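PDB 3TGN: transcriptional regulator AdcR, which represses or activates its target promoters directly in response to zinc, acting as a homodimeric MarR-family DNA-binding protein that controls zinc uptake and surface antigen genes. Local coordinates for residues B[34-39]-B[102-107]; B[41-46]-B[69-74]; B[84-89]-B[94-99]. All coordinates share one frame; numbering follows the deposited sequence.

Contact 1. Residues B[34-39]-B[102-107]; sequences VALTNT and RPIAEE. With ZN (zinc ion), chain F.
Val34 and Leu36 meet the first turns of helix 102-123 through one side chain, Ile104. Its CG1 is anti to the carbonyl carbon (chi1 -49°), which leaves CG2 anti to the backbone N, on the Leu36 side; Ile104 CG2 lies 4.1 Å from Leu36 CD1, and the two side chains cross at about a right angle. The longer branch ends against Val34, with Ile104 CD1 4.2 Å from Val34 CB. One isoleucine thus spans two residues of the extended chain that leads into helix 38-50. Ile104 also rests on Glu41 and Leu44; Leu36 packs on Leu44 as well, and Met80 lies against both Val34 and Leu36. Thr37, at the N-cap, starts the helix: its side chain caps a backbone N, and Thr37 N bonds in return to Gln40 OE1, a capping box. One turn on from Ile104, Glu107 bends at chi2 (-82°) and presents OE1 to the zinc at 2.0 Å. Its OE2, 2.9 Å from the metal, takes a hydrogen bond from Thr31 N that steadies the carboxylate. Cys30, Glu41 and a water complete this zinc site of AdcR, built from the loop before helix 38-50, the first turns of that helix and the start of helix 102-123.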
# COMPACT_ATOMS: atom_id res chain seq x y z
N VAL B 34 -7.95 -21.99 -8.94
CA VAL B 34 -8.84 -21.06 -9.62
C VAL B 34 -8.29 -19.67 -9.42
O VAL B 34 -8.02 -19.25 -8.29
CB VAL B 34 -10.27 -21.12 -9.05
CG1 VAL B 34 -11.15 -20.08 -9.72
CG2 VAL B 34 -10.85 -22.51 -9.25
N ALA B 35 -8.09 -18.95 -10.52
CA ALA B 35 -7.56 -17.59 -10.44
C ALA B 35 -8.67 -16.58 -10.15
O ALA B 35 -9.41 -16.17 -11.05
CB ALA B 35 -6.80 -17.22 -11.71
N LEU B 36 -8.78 -16.19 -8.89
CA LEU B 36 -9.63 -15.08 -8.49
C LEU B 36 -8.70 -13.94 -8.13
O LEU B 36 -7.52 -14.17 -7.85
CB LEU B 36 -10.49 -15.46 -7.29
CG LEU B 36 -11.42 -16.66 -7.46
CD1 LEU B 36 -12.12 -16.99 -6.16
CD2 LEU B 36 -12.43 -16.40 -8.57
N THR B 37 -9.20 -12.72 -8.14
CA THR B 37 -8.39 -11.59 -7.73
C THR B 37 -8.05 -11.75 -6.26
O THR B 37 -8.72 -12.50 -5.54
CB THR B 37 -9.13 -10.26 -7.90
OG1 THR B 37 -10.16 -10.15 -6.91
CG2 THR B 37 -9.75 -10.17 -9.29
N ASN B 38 -7.02 -11.05 -5.80
CA ASN B 38 -6.65 -11.11 -4.39
C ASN B 38 -7.81 -10.69 -3.51
O ASN B 38 -8.07 -11.30 -2.47
CB ASN B 38 -5.43 -10.23 -4.11
CG ASN B 38 -4.93 -10.39 -2.69
OD1 ASN B 38 -4.32 -11.40 -2.34
ND2 ASN B 38 -5.18 -9.39 -1.85
N THR B 39 -8.52 -9.65 -3.93
CA THR B 39 -9.66 -9.14 -3.17
C THR B 39 -10.75 -10.20 -3.05
O THR B 39 -11.34 -10.38 -1.98
CB THR B 39 -10.23 -7.85 -3.81
OG1 THR B 39 -9.21 -6.84 -3.83
CG2 THR B 39 -11.41 -7.34 -3.00
N ARG B 102 -14.16 -23.44 -0.58
CA ARG B 102 -13.48 -23.85 0.65
C ARG B 102 -11.95 -23.88 0.51
O ARG B 102 -11.25 -23.26 1.31
CB ARG B 102 -14.01 -25.20 1.13
N PRO B 103 -11.43 -24.59 -0.50
CA PRO B 103 -9.97 -24.65 -0.66
C PRO B 103 -9.38 -23.28 -0.94
O PRO B 103 -8.24 -23.01 -0.56
CB PRO B 103 -9.79 -25.57 -1.87
CG PRO B 103 -11.05 -26.37 -1.93
CD PRO B 103 -12.12 -25.43 -1.49
N ILE B 104 -10.15 -22.41 -1.59
CA ILE B 104 -9.68 -21.06 -1.90
C ILE B 104 -9.49 -20.25 -0.62
O ILE B 104 -8.44 -19.65 -0.41
CB ILE B 104 -10.66 -20.31 -2.81
CG1 ILE B 104 -11.04 -21.18 -4.02
CG2 ILE B 104 -10.07 -18.99 -3.25
CD1 ILE B 104 -9.87 -21.57 -4.89
N ALA B 105 -10.52 -20.24 0.22
CA ALA B 105 -10.43 -19.53 1.49
C ALA B 105 -9.26 -20.07 2.31
O ALA B 105 -8.48 -19.31 2.88
CB ALA B 105 -11.73 -19.66 2.27
N GLU B 106 -9.14 -21.40 2.34
CA GLU B 106 -8.06 -22.03 3.09
C GLU B 106 -6.69 -21.61 2.57
O GLU B 106 -5.81 -21.24 3.35
CB GLU B 106 -8.19 -23.55 3.06
CG GLU B 106 -7.55 -24.23 4.26
CD GLU B 106 -6.91 -25.56 3.92
OE1 GLU B 106 -6.94 -25.96 2.73
OE2 GLU B 106 -6.37 -26.21 4.84
N GLU B 107 -6.52 -21.66 1.25
CA GLU B 107 -5.26 -21.26 0.62
C GLU B 107 -4.91 -19.81 0.94
O GLU B 107 -3.78 -19.50 1.31
CB GLU B 107 -5.33 -21.47 -0.89
CG GLU B 107 -4.02 -21.22 -1.63
CD GLU B 107 -3.77 -19.75 -1.93
OE1 GLU B 107 -4.75 -18.97 -2.00
OE2 GLU B 107 -2.59 -19.37 -2.09
ZN ZN F . -4.37 -17.30 -3.02
O HOH W 1 -3.43 -15.68 -2.11

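Contact 2. Residues B[41-46]-B[69-74]; sequences EHILML and TKAIKS. With ZN (zinc ion), chain E; ZN (zinc ion), chain F.
Glu41 OE1 has two partners: it binds zinc at 2.0 Å and accepts a hydrogen bond from His108 ND1. The carboxylate sits at the end of an extended chain, and its OE2, 2.9 Å from the same metal, bonds instead to Ser32 OG, which limits its rotation. Because His108 is itself a ligand of the other zinc, this bond links the ligand sets of the two metals and may couple them. The other zinc is bound by ND1 of the next residue, His42, also at 2.0 Å, with Glu24, His108 and His112; Met45 CE lies over one face of the His42 ring, 3.6 Å above its plane and displaced toward the rim. The helix carrying both ligands turns another face, that of Ile43, to the predicted helix-turn-helix unit, 54-77, whose second helix holds Ala71 and Ile72. Here Ile43 is the sole bridge between the two segments. Its CD1 reaches out (chi2 -175°) to CB of Ala71 at 3.9 Å, while its CG2 meets CD1 of Ile72 at 4.0 Å. The two isoleucine side chains cross nearly perpendicularly. Leu61, from helix 54-61, also lies against Ile43, and Leu81 packs on Ile72.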
# COMPACT_ATOMS: atom_id res chain seq x y z
N GLU B 41 -10.37 -13.53 -3.18
CA GLU B 41 -9.92 -14.57 -2.25
C GLU B 41 -10.05 -14.11 -0.80
O GLU B 41 -10.46 -14.88 0.07
CB GLU B 41 -8.47 -14.97 -2.53
CG GLU B 41 -8.28 -15.84 -3.76
CD GLU B 41 -6.96 -16.59 -3.74
OE1 GLU B 41 -6.11 -16.30 -2.87
OE2 GLU B 41 -6.77 -17.48 -4.60
N HIS B 42 -9.69 -12.86 -0.54
CA HIS B 42 -9.75 -12.32 0.81
C HIS B 42 -11.20 -12.30 1.31
O HIS B 42 -11.47 -12.61 2.47
CB HIS B 42 -9.14 -10.92 0.88
CG HIS B 42 -8.84 -10.46 2.27
ND1 HIS B 42 -7.61 -10.63 2.86
CD2 HIS B 42 -9.62 -9.85 3.19
CE1 HIS B 42 -7.64 -10.13 4.09
NE2 HIS B 42 -8.85 -9.65 4.31
N ILE B 43 -12.12 -11.95 0.42
CA ILE B 43 -13.54 -11.98 0.74
C ILE B 43 -13.97 -13.38 1.13
O ILE B 43 -14.66 -13.57 2.13
CB ILE B 43 -14.41 -11.48 -0.43
CG1 ILE B 43 -14.25 -9.97 -0.60
CG2 ILE B 43 -15.87 -11.81 -0.19
CD1 ILE B 43 -15.15 -9.37 -1.67
N LEU B 44 -13.57 -14.37 0.34
CA LEU B 44 -13.89 -15.76 0.65
C LEU B 44 -13.32 -16.17 2.01
O LEU B 44 -13.96 -16.91 2.76
CB LEU B 44 -13.40 -16.69 -0.46
CG LEU B 44 -14.12 -16.54 -1.81
CD1 LEU B 44 -13.58 -17.53 -2.83
CD2 LEU B 44 -15.62 -16.73 -1.63
N MET B 45 -12.13 -15.68 2.33
CA MET B 45 -11.52 -15.99 3.62
C MET B 45 -12.35 -15.40 4.75
O MET B 45 -12.69 -16.08 5.73
CB MET B 45 -10.09 -15.47 3.69
CG MET B 45 -9.33 -15.92 4.94
SD MET B 45 -7.69 -15.16 5.09
CE MET B 45 -8.13 -13.45 5.39
N LEU B 46 -12.69 -14.12 4.62
CA LEU B 46 -13.49 -13.43 5.62
C LEU B 46 -14.86 -14.08 5.79
O LEU B 46 -15.30 -14.35 6.91
CB LEU B 46 -13.64 -11.95 5.28
CG LEU B 46 -12.37 -11.10 5.32
CD1 LEU B 46 -12.69 -9.63 5.10
CD2 LEU B 46 -11.63 -11.30 6.64
N THR B 69 -19.49 -5.05 -4.63
CA THR B 69 -20.66 -5.51 -5.37
C THR B 69 -20.24 -6.31 -6.60
O THR B 69 -20.78 -7.38 -6.87
CB THR B 69 -21.55 -4.33 -5.80
OG1 THR B 69 -22.02 -3.63 -4.64
CG2 THR B 69 -22.74 -4.83 -6.61
N LYS B 70 -19.26 -5.78 -7.33
CA LYS B 70 -18.76 -6.46 -8.52
C LYS B 70 -18.07 -7.77 -8.14
O LYS B 70 -18.21 -8.77 -8.83
CB LYS B 70 -17.80 -5.55 -9.29
N ALA B 71 -17.32 -7.74 -7.04
CA ALA B 71 -16.62 -8.93 -6.57
C ALA B 71 -17.60 -10.03 -6.19
O ALA B 71 -17.45 -11.18 -6.60
CB ALA B 71 -15.72 -8.58 -5.40
N ILE B 72 -18.60 -9.68 -5.39
CA ILE B 72 -19.60 -10.64 -4.94
C ILE B 72 -20.37 -11.24 -6.12
O ILE B 72 -20.48 -12.46 -6.25
CB ILE B 72 -20.60 -10.00 -3.96
CG1 ILE B 72 -19.87 -9.56 -2.69
CG2 ILE B 72 -21.71 -10.97 -3.61
CD1 ILE B 72 -19.30 -10.70 -1.88
N LYS B 73 -20.88 -10.37 -6.99
CA LYS B 73 -21.61 -10.82 -8.18
C LYS B 73 -20.79 -11.85 -8.95
O LYS B 73 -21.29 -12.91 -9.32
CB LYS B 73 -21.96 -9.63 -9.07
N SER B 74 -19.52 -11.54 -9.17
CA SER B 74 -18.61 -12.45 -9.85
C SER B 74 -18.48 -13.77 -9.10
O SER B 74 -18.51 -14.85 -9.70
CB SER B 74 -17.24 -11.80 -10.03
OG SER B 74 -16.30 -12.72 -10.54
ZN ZN E . -5.85 -11.36 2.17
ZN ZN F . -4.37 -17.30 -3.02
O HOH W 1 -3.43 -15.68 -2.11

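Contact 3. Residues B[84-89]-B[94-99]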
# COMPACT_ATOMS: atom_id res chain seq x y z
N SER B 84 -27.88 -18.60 1.48
CA SER B 84 -28.25 -19.64 2.43
C SER B 84 -28.92 -19.10 3.68
O SER B 84 -28.88 -17.90 3.96
CB SER B 84 -27.03 -20.48 2.80
OG SER B 84 -27.41 -21.61 3.56
N LYS B 85 -29.52 -20.01 4.43
CA LYS B 85 -30.16 -19.70 5.70
C LYS B 85 -30.01 -20.91 6.62
O LYS B 85 -30.28 -22.04 6.22
CB LYS B 85 -31.64 -19.39 5.48
CG LYS B 85 -32.55 -19.68 6.66
CD LYS B 85 -34.00 -19.35 6.32
CE LYS B 85 -34.98 -19.98 7.30
NZ LYS B 85 -34.75 -19.54 8.70
N ASP B 86 -29.54 -20.67 7.84
CA ASP B 86 -29.41 -21.75 8.82
C ASP B 86 -29.54 -21.25 10.25
O ASP B 86 -29.49 -20.05 10.50
CB ASP B 86 -28.09 -22.51 8.63
CG ASP B 86 -26.87 -21.64 8.86
OD1 ASP B 86 -25.82 -21.92 8.24
OD2 ASP B 86 -26.94 -20.69 9.67
N SER B 87 -29.70 -22.18 11.18
CA SER B 87 -29.94 -21.84 12.58
C SER B 87 -28.73 -21.23 13.28
O SER B 87 -28.87 -20.64 14.35
CB SER B 87 -30.45 -23.07 13.34
OG SER B 87 -29.56 -24.16 13.20
N LYS B 88 -27.55 -21.37 12.69
CA LYS B 88 -26.33 -20.86 13.31
C LYS B 88 -26.13 -19.36 13.10
O LYS B 88 -25.31 -18.74 13.77
CB LYS B 88 -25.11 -21.63 12.78
CG LYS B 88 -25.21 -23.13 12.95
CD LYS B 88 -24.17 -23.85 12.11
CE LYS B 88 -24.39 -25.35 12.13
NZ LYS B 88 -23.51 -26.05 11.14
N ASP B 89 -26.88 -18.78 12.16
CA ASP B 89 -26.72 -17.37 11.82
C ASP B 89 -28.04 -16.62 11.96
O ASP B 89 -29.09 -17.09 11.51
CB ASP B 89 -26.19 -17.24 10.40
CG ASP B 89 -25.51 -15.90 10.16
OD1 ASP B 89 -26.21 -14.86 10.21
OD2 ASP B 89 -24.29 -15.90 9.92
N PHE B 94 -27.91 -14.92 3.75
CA PHE B 94 -26.55 -14.44 3.61
C PHE B 94 -25.80 -15.27 2.58
O PHE B 94 -26.27 -16.33 2.17
CB PHE B 94 -25.83 -14.52 4.95
CG PHE B 94 -25.79 -15.91 5.54
CD1 PHE B 94 -26.87 -16.40 6.25
CD2 PHE B 94 -24.69 -16.72 5.36
CE1 PHE B 94 -26.85 -17.67 6.79
CE2 PHE B 94 -24.66 -18.00 5.89
CZ PHE B 94 -25.74 -18.47 6.61
N TYR B 95 -24.63 -14.79 2.18
CA TYR B 95 -23.78 -15.52 1.26
C TYR B 95 -22.82 -16.42 2.02
O TYR B 95 -22.11 -15.97 2.92
CB TYR B 95 -22.97 -14.56 0.39
CG TYR B 95 -23.79 -13.68 -0.53
CD1 TYR B 95 -24.39 -14.19 -1.67
CD2 TYR B 95 -23.94 -12.32 -0.26
CE1 TYR B 95 -25.13 -13.38 -2.51
CE2 TYR B 95 -24.68 -11.51 -1.09
CZ TYR B 95 -25.27 -12.04 -2.22
OH TYR B 95 -26.00 -11.23 -3.05
N GLN B 96 -22.81 -17.70 1.67
CA GLN B 96 -21.86 -18.63 2.26
C GLN B 96 -21.06 -19.32 1.16
O GLN B 96 -21.51 -19.42 0.02
CB GLN B 96 -22.58 -19.68 3.10
CG GLN B 96 -23.38 -20.68 2.29
CD GLN B 96 -23.84 -21.87 3.12
OE1 GLN B 96 -23.72 -21.87 4.35
NE2 GLN B 96 -24.36 -22.89 2.45
N LEU B 97 -19.87 -19.80 1.51
CA LEU B 97 -19.03 -20.50 0.56
C LEU B 97 -19.65 -21.80 0.08
O LEU B 97 -20.30 -22.51 0.85
CB LEU B 97 -17.65 -20.80 1.17
CG LEU B 97 -16.62 -19.67 1.20
CD1 LEU B 97 -17.12 -18.48 2.03
CD2 LEU B 97 -15.29 -20.17 1.73
N THR B 98 -19.46 -22.10 -1.20
CA THR B 98 -19.77 -23.41 -1.74
C THR B 98 -18.58 -24.31 -1.49
O THR B 98 -17.55 -23.86 -0.98
CB THR B 98 -20.00 -23.35 -3.25
OG1 THR B 98 -18.77 -22.99 -3.91
CG2 THR B 98 -21.08 -22.32 -3.59
N ASP B 99 -18.70 -25.59 -1.85
CA ASP B 99 -17.59 -26.52 -1.71
C ASP B 99 -16.40 -26.06 -2.54
O ASP B 99 -15.25 -26.28 -2.17
CB ASP B 99 -18.00 -27.92 -2.13
CG ASP B 99 -18.84 -28.61 -1.08
OD1 ASP B 99 -18.76 -28.21 0.10
OD2 ASP B 99 -19.58 -29.56 -1.43
O HOH W 2 -25.85 -22.95 5.58
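This is the last strand pair before the loop of a beta hairpin, on the surface and away from the zinc sites, where strand 81-84 gives way to a loop that returns as strand 94-97. Ser84 and Phe94 form an antiparallel hydrogen-bonded pair: Ser84 N bonds to Phe94 O at 2.9 Å, and Phe94 N to Ser84 O at 3.1 Å, the second being the straighter (160°). With CG between the backbone N and the carbonyl carbon (chi1 58°), the Phe94 ring lies over Ser84 O, in the curl of the loop. Over its other face lies the carboxylate of Asp89, tilted 22° to the ring, with Asp89 CB 3.7 Å from Phe94 CE1. Asp89 is held there by Ser51 OG and Arg91 N. At the ring edge, Asp86 OD1 comes within 3.8 Å of Phe94 CZ. That oxygen takes a hydrogen from water 2, which also donates to Gln96 OE1 at 2.7 Å and accepts from Ser84 OG, joining three side chains. Two weak bonds from Lys88 N and Asp89 N reach Asp86 OD2 inside the type I turn. Such a hairpin following the recognition helix is the wing of the winged helix-turn-helix domain of MarR proteins.

How the contacts relate
Read from the N terminus, residues 34-39 open the widest loop, which contact 1 closes only at residues 102-107. Within that span the other two contacts follow in series, without crossing: contact 2 closes first, joining helix 38-50 to helix 65-77 across the intervening helix 54-61, and contact 3 then closes the short hairpin. Contacts 1 and 2 share helix 38-50 and one zinc with its water, and Leu36 touches Leu44 where they meet. Contact 3 is tied in by its return strand, with Leu97 against both Leu44 and Ala105 and Tyr95 against Ile72. Together they connect metal sites, helix-turn-helix and wing within one winged-helix domain.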